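PDB 6ED2: glycosyl hydrolase family 2, TIM barrel domain protein from Faecalibacterium prausnitzii A2-165, which probably hydrolyses beta-glucuronides as a gut bacterial beta-glucuronidase of glycosyl hydrolase family 2. Local coordinates for residues A[412-417]-A[452-456]; A[469-473]-A[485-489]. All coordinates share one frame; numbering follows the deposited sequence.

Contact 1. Residues A[412-417]-A[452-456]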
ATOM      1  N   LEU A 412      29.270 -26.539 -21.693  1.00 30.70           N
ATOM      2  CA  LEU A 412      29.051 -25.468 -20.729  1.00 30.37           C
ATOM      3  C   LEU A 412      30.367 -24.803 -20.344  1.00 33.03           C
ATOM      4  O   LEU A 412      30.478 -23.569 -20.347  1.00 32.95           O
ATOM      5  CB  LEU A 412      28.334 -26.011 -19.496  1.00 29.28           C
ATOM      6  CG  LEU A 412      28.062 -24.982 -18.399  1.00 28.63           C
ATOM      7  CD1 LEU A 412      27.085 -23.909 -18.903  1.00 27.58           C
ATOM      8  CD2 LEU A 412      27.502 -25.693 -17.174  1.00 29.06           C
ATOM      9  N   LEU A 413      31.383 -25.607 -20.025  1.00 31.23           N
ATOM     10  CA  LEU A 413      32.662 -25.042 -19.612  1.00 32.58           C
ATOM     11  C   LEU A 413      33.255 -24.158 -20.705  1.00 33.69           C
ATOM     12  O   LEU A 413      33.838 -23.105 -20.413  1.00 29.41           O
ATOM     13  CB  LEU A 413      33.624 -26.165 -19.242  1.00 28.23           C
ATOM     14  CG  LEU A 413      35.017 -25.759 -18.775  1.00 34.03           C
ATOM     15  CD1 LEU A 413      34.958 -24.957 -17.470  1.00 25.54           C
ATOM     16  CD2 LEU A 413      35.865 -27.015 -18.605  1.00 32.03           C
ATOM     17  N   LYS A 414      33.102 -24.564 -21.970  1.00 32.54           N
ATOM     18  CA  LYS A 414      33.599 -23.755 -23.082  1.00 34.96           C
ATOM     19  C   LYS A 414      32.971 -22.361 -23.080  1.00 33.33           C
ATOM     20  O   LYS A 414      33.675 -21.350 -23.195  1.00 37.31           O
ATOM     21  CB  LYS A 414      33.330 -24.474 -24.407  1.00 37.38           C
ATOM     22  CG  LYS A 414      34.027 -23.861 -25.622  1.00 44.31           C
ATOM     23  CD  LYS A 414      33.941 -24.786 -26.845  1.00 55.37           C
ATOM     24  CE  LYS A 414      34.589 -24.170 -28.088  1.00 58.64           C
ATOM     25  NZ  LYS A 414      33.717 -23.120 -28.697  1.00 65.93           N
ATOM     26  N   ASN A 415      31.641 -22.289 -22.939  1.00 28.27           N
ATOM     27  CA  ASN A 415      30.963 -20.994 -22.867  1.00 32.68           C
ATOM     28  C   ASN A 415      31.355 -20.232 -21.609  1.00 30.78           C
ATOM     29  O   ASN A 415      31.492 -19.003 -21.637  1.00 33.26           O
ATOM     30  CB  ASN A 415      29.447 -21.194 -22.939  1.00 30.87           C
ATOM     31  CG  ASN A 415      28.996 -21.683 -24.310  1.00 36.06           C
ATOM     32  OD1 ASN A 415      29.682 -21.467 -25.304  1.00 41.20           O
ATOM     33  ND2 ASN A 415      27.856 -22.364 -24.364  1.00 35.69           N
ATOM     34  N   HIS A 416      31.559 -20.945 -20.499  1.00 28.72           N
ATOM     35  CA  HIS A 416      31.969 -20.290 -19.262  1.00 29.38           C
ATOM     36  C   HIS A 416      33.353 -19.666 -19.405  1.00 29.10           C
ATOM     37  O   HIS A 416      33.583 -18.528 -18.978  1.00 25.69           O
ATOM     38  CB  HIS A 416      31.920 -21.311 -18.124  1.00 29.95           C
ATOM     39  CG  HIS A 416      31.935 -20.718 -16.753  1.00 27.76           C
ATOM     40  ND1 HIS A 416      31.479 -21.408 -15.647  1.00 26.62           N
ATOM     41  CD2 HIS A 416      32.379 -19.522 -16.293  1.00 29.33           C
ATOM     42  CE1 HIS A 416      31.644 -20.663 -14.567  1.00 27.45           C
ATOM     43  NE2 HIS A 416      32.184 -19.512 -14.930  1.00 27.91           N
ATOM     44  N   LYS A 417      34.280 -20.384 -20.041  1.00 30.91           N
ATOM     45  CA  LYS A 417      35.615 -19.842 -20.264  1.00 30.21           C
ATOM     46  C   LYS A 417      35.570 -18.597 -21.144  1.00 29.36           C
ATOM     47  O   LYS A 417      36.279 -17.618 -20.885  1.00 31.41           O
ATOM     48  CB  LYS A 417      36.505 -20.910 -20.896  1.00 31.85           C
ATOM     49  CG  LYS A 417      37.035 -21.932 -19.914  1.00 32.91           C
ATOM     50  CD  LYS A 417      37.692 -23.096 -20.651  1.00 36.05           C
ATOM     51  CE  LYS A 417      38.631 -23.870 -19.727  1.00 42.28           C
ATOM     52  NZ  LYS A 417      39.202 -25.097 -20.372  1.00 43.36           N
ATOM     53  N   TYR A 452      35.639 -29.204 -12.997  1.00 33.08           N
ATOM     54  CA  TYR A 452      35.071 -28.002 -13.592  1.00 33.26           C
ATOM     55  C   TYR A 452      35.747 -26.748 -13.046  1.00 30.33           C
ATOM     56  O   TYR A 452      36.168 -25.885 -13.820  1.00 28.72           O
ATOM     57  CB  TYR A 452      33.557 -27.968 -13.345  1.00 31.32           C
ATOM     58  CG  TYR A 452      32.846 -26.939 -14.170  1.00 30.34           C
ATOM     59  CD1 TYR A 452      32.374 -27.249 -15.440  1.00 34.40           C
ATOM     60  CD2 TYR A 452      32.656 -25.651 -13.696  1.00 30.91           C
ATOM     61  CE1 TYR A 452      31.726 -26.300 -16.217  1.00 28.97           C
ATOM     62  CE2 TYR A 452      32.000 -24.692 -14.466  1.00 34.95           C
ATOM     63  CZ  TYR A 452      31.545 -25.027 -15.725  1.00 29.74           C
ATOM     64  OH  TYR A 452      30.917 -24.088 -16.493  1.00 26.85           O
ATOM     65  N   PHE A 453      35.896 -26.655 -11.717  1.00 28.06           N
ATOM     66  CA  PHE A 453      36.397 -25.427 -11.097  1.00 29.57           C
ATOM     67  C   PHE A 453      37.868 -25.185 -11.418  1.00 31.38           C
ATOM     68  O   PHE A 453      38.283 -24.029 -11.593  1.00 31.79           O
ATOM     69  CB  PHE A 453      36.231 -25.481  -9.573  1.00 25.69           C
ATOM     70  CG  PHE A 453      34.842 -25.158  -9.078  1.00 27.66           C
ATOM     71  CD1 PHE A 453      34.669 -24.431  -7.908  1.00 30.05           C
ATOM     72  CD2 PHE A 453      33.720 -25.594  -9.760  1.00 25.27           C
ATOM     73  CE1 PHE A 453      33.396 -24.152  -7.429  1.00 30.03           C
ATOM     74  CE2 PHE A 453      32.446 -25.326  -9.290  1.00 28.72           C
ATOM     75  CZ  PHE A 453      32.279 -24.604  -8.132  1.00 26.29           C
ATOM     76  N   LYS A 454      38.684 -26.253 -11.436  1.00 32.17           N
ATOM     77  CA  LYS A 454      40.136 -26.072 -11.502  1.00 33.04           C
ATOM     78  C   LYS A 454      40.552 -25.274 -12.730  1.00 27.68           C
ATOM     79  O   LYS A 454      41.229 -24.245 -12.568  1.00 33.89           O
ATOM     80  CB  LYS A 454      40.849 -27.433 -11.451  1.00 31.78           C
ATOM     81  CG  LYS A 454      42.385 -27.349 -11.516  1.00 32.11           C
ATOM     82  CD  LYS A 454      42.995 -28.752 -11.319  1.00 37.95           C
ATOM     83  CE  LYS A 454      44.520 -28.750 -11.407  1.00 33.99           C
ATOM     84  NZ  LYS A 454      44.887 -29.376 -12.711  1.00 46.40           N
ATOM     85  N   PRO A 455      40.169 -25.643 -13.955  1.00 29.64           N
ATOM     86  CA  PRO A 455      40.566 -24.809 -15.101  1.00 32.23           C
ATOM     87  C   PRO A 455      39.959 -23.415 -15.074  1.00 30.07           C
ATOM     88  O   PRO A 455      40.594 -22.480 -15.571  1.00 28.65           O
ATOM     89  CB  PRO A 455      40.080 -25.618 -16.310  1.00 27.02           C
ATOM     90  CG  PRO A 455      38.946 -26.434 -15.776  1.00 35.09           C
ATOM     91  CD  PRO A 455      39.352 -26.800 -14.384  1.00 28.46           C
ATOM     92  N   LEU A 456      38.773 -23.229 -14.476  1.00 30.42           N
ATOM     93  CA  LEU A 456      38.174 -21.894 -14.444  1.00 30.01           C
ATOM     94  C   LEU A 456      38.972 -20.953 -13.567  1.00 28.93           C
ATOM     95  O   LEU A 456      39.259 -19.813 -13.953  1.00 30.25           O
ATOM     96  CB  LEU A 456      36.744 -21.958 -13.937  1.00 30.25           C
ATOM     97  CG  LEU A 456      35.703 -22.131 -15.024  1.00 39.21           C
ATOM     98  CD1 LEU A 456      34.383 -22.328 -14.336  1.00 41.30           C
ATOM     99  CD2 LEU A 456      35.665 -20.940 -15.965  1.00 34.18           C
TER
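His-416 and Tyr-452 meet through a hydrogen bond between two neighbouring helices. ND1 of His-416 lies 2.9 Å from OH of Tyr-452. Either group could be the donor. The hydroxyl sits at the edge of the imidazole, in its plane, and the bond is moderately bent. The two rings meet rim to rim, with their planes turned by 50°. Leu-456 closes over one face of the imidazole. Its CD1 stands 3.4 Å from the centroid of the His-416 ring, a close CH-pi contact. The ring is thus held at one edge and pressed on one face, which limits its rotation.

Leu-413 packs on one face of the tyrosine ring. Its CD1 lies over that face of Tyr-452, offset toward the rim and 3.9 Å from the centroid, and its CB touches CE1 of that ring at 3.6 Å. CD1 also meets CG of Leu-456 at 3.8 Å, so this one methyl bridges the ring and the next leucine. Leu-412 crosses Tyr-452 at about a right angle, with CG 3.5 Å from the phenol OH. In Tyr-452, CG is anti to the backbone N (chi1 -167°), and the ring reaches across to helix 409-427. At the rim, the extended Lys-417 chain passes Pro-455, with CE 4.1 Å from CB of the proline.

Further out, NE2 of His-416 makes a weak hydrogen bond to the Leu-438 carbonyl, and the Tyr-452 ring meets that of Phe-404. The axes of the two short segments come within 10.9 Å of each other, inclined by 26°. They belong to helices 409-427 and 449-463, consecutive outer helices of the TIM barrel. Strand 433-440 comes between them in the chain, and both His-416 and Tyr-452 rest on its Leu-439.

Contact 2. Residues A[469-473]-A[485-489]; sequences PRTYT and GQRFA
Tyr-472 projects from a TIM-barrel strand, 470-474, onto the loop that leads to the next parallel strand, 492-495. Its CG sits between the backbone N and the carbonyl carbon (chi1 80°), and from CB the ring extends toward the 3-10 turn at 486-488. Along the ring, CD2 comes 4.4 Å from CB of Ala-489, a loose apolar contact. Farther out, CE2 lies 3.5 Å from the carbonyl O of Gly-485. CZ meets C of Gly-485 at 3.9 Å. At the tip, OH packs against the peptide joining Gly-485 and Gln-486. It is 3.1 Å from N of Gln-486, but the angle is too poor for a hydrogen bond; that N bonds instead to OG of Ser-483. The hydroxyl makes its hydrogen bond with a residue flanking the contact. Gly-485, with no side chain, lets the hydroxyl come close. Replacing Tyr-472 with an alanine would probably leave the Gly-485 and Gln-486 peptide without its packing partner, cost the flanking residue its hydrogen bond and open a gap beside CB of Ala-489.

Nearer the start of the strand, Thr-471 and Arg-470 face Ala-489 of the loop, whose CB points toward their backbone. The guanidinium of Arg-470 turns to partners beyond the contact: NH1 bonds the Phe-457 carbonyl and NH2 forms a salt bridge with Asp-490. Within the turn, N of Phe-488 bonds O of Gly-485 at 3.0 Å.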
ATOM      1  N   PRO A 469      41.800 -11.132  -6.417  1.00 24.85           N
ATOM      2  CA  PRO A 469      41.278 -12.358  -5.785  1.00 27.49           C
ATOM      3  C   PRO A 469      40.055 -12.920  -6.498  1.00 31.76           C
ATOM      4  O   PRO A 469      39.263 -12.182  -7.096  1.00 30.99           O
ATOM      5  CB  PRO A 469      40.927 -11.901  -4.363  1.00 27.66           C
ATOM      6  CG  PRO A 469      40.847 -10.397  -4.438  1.00 29.93           C
ATOM      7  CD  PRO A 469      41.831  -9.989  -5.492  1.00 28.38           C
ATOM      8  N   ARG A 470      39.918 -14.253  -6.442  1.00 25.40           N
ATOM      9  CA  ARG A 470      38.828 -14.973  -7.096  1.00 26.52           C
ATOM     10  C   ARG A 470      37.924 -15.629  -6.060  1.00 31.74           C
ATOM     11  O   ARG A 470      38.399 -16.113  -5.026  1.00 29.79           O
ATOM     12  CB  ARG A 470      39.348 -16.048  -8.053  1.00 24.04           C
ATOM     13  CG  ARG A 470      40.391 -15.565  -9.059  1.00 27.28           C
ATOM     14  CD  ARG A 470      41.339 -16.714  -9.425  1.00 27.31           C
ATOM     15  NE  ARG A 470      42.076 -17.144  -8.237  1.00 31.24           N
ATOM     16  CZ  ARG A 470      42.825 -18.239  -8.161  1.00 29.50           C
ATOM     17  NH1 ARG A 470      42.940 -19.034  -9.212  1.00 26.66           N
ATOM     18  NH2 ARG A 470      43.460 -18.530  -7.033  1.00 30.65           N
ATOM     19  N   THR A 471      36.621 -15.647  -6.345  1.00 26.25           N
ATOM     20  CA  THR A 471      35.627 -16.199  -5.438  1.00 25.41           C
ATOM     21  C   THR A 471      34.499 -16.795  -6.267  1.00 26.68           C
ATOM     22  O   THR A 471      34.507 -16.740  -7.499  1.00 27.63           O
ATOM     23  CB  THR A 471      35.092 -15.132  -4.454  1.00 27.80           C
ATOM     24  OG1 THR A 471      34.409 -15.775  -3.360  1.00 26.46           O
ATOM     25  CG2 THR A 471      34.109 -14.175  -5.150  1.00 24.94           C
ATOM     26  N   TYR A 472      33.536 -17.390  -5.572  1.00 24.83           N
ATOM     27  CA  TYR A 472      32.261 -17.807  -6.143  1.00 24.32           C
ATOM     28  C   TYR A 472      31.315 -17.907  -4.965  1.00 27.98           C
ATOM     29  O   TYR A 472      31.757 -18.071  -3.832  1.00 25.04           O
ATOM     30  CB  TYR A 472      32.361 -19.136  -6.884  1.00 24.63           C
ATOM     31  CG  TYR A 472      32.349 -20.357  -5.979  1.00 29.11           C
ATOM     32  CD1 TYR A 472      31.172 -21.089  -5.768  1.00 28.08           C
ATOM     33  CD2 TYR A 472      33.520 -20.794  -5.348  1.00 24.72           C
ATOM     34  CE1 TYR A 472      31.161 -22.216  -4.948  1.00 27.15           C
ATOM     35  CE2 TYR A 472      33.520 -21.919  -4.526  1.00 25.24           C
ATOM     36  CZ  TYR A 472      32.348 -22.631  -4.337  1.00 31.30           C
ATOM     37  OH  TYR A 472      32.364 -23.745  -3.527  1.00 27.11           O
ATOM     38  N   THR A 473      30.015 -17.787  -5.211  1.00 25.95           N
ATOM     39  CA  THR A 473      29.114 -17.730  -4.071  1.00 27.37           C
ATOM     40  C   THR A 473      28.575 -19.117  -3.757  1.00 24.91           C
ATOM     41  O   THR A 473      28.208 -19.880  -4.655  1.00 25.64           O
ATOM     42  CB  THR A 473      27.969 -16.740  -4.302  1.00 28.09           C
ATOM     43  OG1 THR A 473      27.131 -17.223  -5.356  1.00 29.08           O
ATOM     44  CG2 THR A 473      28.527 -15.367  -4.665  1.00 23.83           C
ATOM     45  N   GLY A 485      34.073 -27.300  -3.899  1.00 31.27           N
ATOM     46  CA  GLY A 485      34.604 -26.168  -4.618  1.00 28.20           C
ATOM     47  C   GLY A 485      35.262 -25.123  -3.750  1.00 30.39           C
ATOM     48  O   GLY A 485      36.079 -24.349  -4.258  1.00 32.48           O
ATOM     49  N   GLN A 486      34.940 -25.077  -2.447  1.00 29.60           N
ATOM     50  CA  GLN A 486      35.379 -23.928  -1.656  1.00 28.67           C
ATOM     51  C   GLN A 486      36.894 -23.791  -1.634  1.00 29.20           C
ATOM     52  O   GLN A 486      37.408 -22.666  -1.545  1.00 32.03           O
ATOM     53  CB  GLN A 486      34.830 -23.996  -0.230  1.00 29.78           C
ATOM     54  CG  GLN A 486      35.278 -25.203   0.574  1.00 30.01           C
ATOM     55  CD  GLN A 486      36.588 -24.966   1.310  1.00 32.62           C
ATOM     56  OE1 GLN A 486      37.046 -23.825   1.442  1.00 31.40           O
ATOM     57  NE2 GLN A 486      37.217 -26.050   1.771  1.00 32.48           N
ATOM     58  N   ARG A 487      37.634 -24.906  -1.729  1.00 31.00           N
ATOM     59  CA  ARG A 487      39.092 -24.818  -1.601  1.00 31.13           C
ATOM     60  C   ARG A 487      39.735 -24.018  -2.732  1.00 30.63           C
ATOM     61  O   ARG A 487      40.862 -23.536  -2.565  1.00 31.09           O
ATOM     62  CB  ARG A 487      39.713 -26.223  -1.518  1.00 32.09           C
ATOM     63  CG  ARG A 487      39.673 -27.054  -2.793  1.00 25.87           C
ATOM     64  CD  ARG A 487      40.512 -28.346  -2.635  1.00 29.08           C
ATOM     65  NE  ARG A 487      40.295 -29.311  -3.724  1.00 30.90           N
ATOM     66  CZ  ARG A 487      41.068 -29.384  -4.811  1.00 29.16           C
ATOM     67  NH1 ARG A 487      42.100 -28.561  -4.949  1.00 24.16           N
ATOM     68  NH2 ARG A 487      40.815 -30.275  -5.755  1.00 26.40           N
ATOM     69  N   PHE A 488      39.030 -23.821  -3.860  1.00 30.64           N
ATOM     70  CA  PHE A 488      39.591 -23.049  -4.973  1.00 27.47           C
ATOM     71  C   PHE A 488      39.516 -21.543  -4.760  1.00 31.41           C
ATOM     72  O   PHE A 488      40.252 -20.804  -5.418  1.00 33.31           O
ATOM     73  CB  PHE A 488      38.873 -23.388  -6.271  1.00 28.44           C
ATOM     74  CG  PHE A 488      39.080 -24.787  -6.716  1.00 30.06           C
ATOM     75  CD1 PHE A 488      40.216 -25.134  -7.430  1.00 31.57           C
ATOM     76  CD2 PHE A 488      38.151 -25.769  -6.401  1.00 28.93           C
ATOM     77  CE1 PHE A 488      40.413 -26.434  -7.846  1.00 29.39           C
ATOM     78  CE2 PHE A 488      38.340 -27.070  -6.811  1.00 29.66           C
ATOM     79  CZ  PHE A 488      39.477 -27.405  -7.535  1.00 31.99           C
ATOM     80  N   ALA A 489      38.673 -21.074  -3.839  1.00 32.40           N
ATOM     81  CA  ALA A 489      38.403 -19.647  -3.688  1.00 30.98           C
ATOM     82  C   ALA A 489      39.496 -18.951  -2.882  1.00 31.02           C
ATOM     83  O   ALA A 489      39.972 -19.482  -1.876  1.00 35.23           O
ATOM     84  CB  ALA A 489      37.045 -19.449  -3.010  1.00 27.00           C
TER

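How the contacts relate
Contact 1 and contact 2 lie in series within the TIM-barrel domain, with centres about 14 Å apart and on the same side of the chain's centre. Contact 1 closes before contact 2 opens: helix 449-463 is followed, after a short loop, by strand 470-474. The two also touch. Phe-453, which takes no part in contact 1, meets Tyr-472 edge-to-face, with CE1 of Phe-453 3.6 Å from CZ of Tyr-472. Phe-488 packs against Phe-453 and Lys-454. Helix 449-463 therefore packs on both helix 409-427 and the 485-489 turn, linking helix 409-427 to the loop after strand 470-474, away from the magnesium site of Thr-239 and Glu-241.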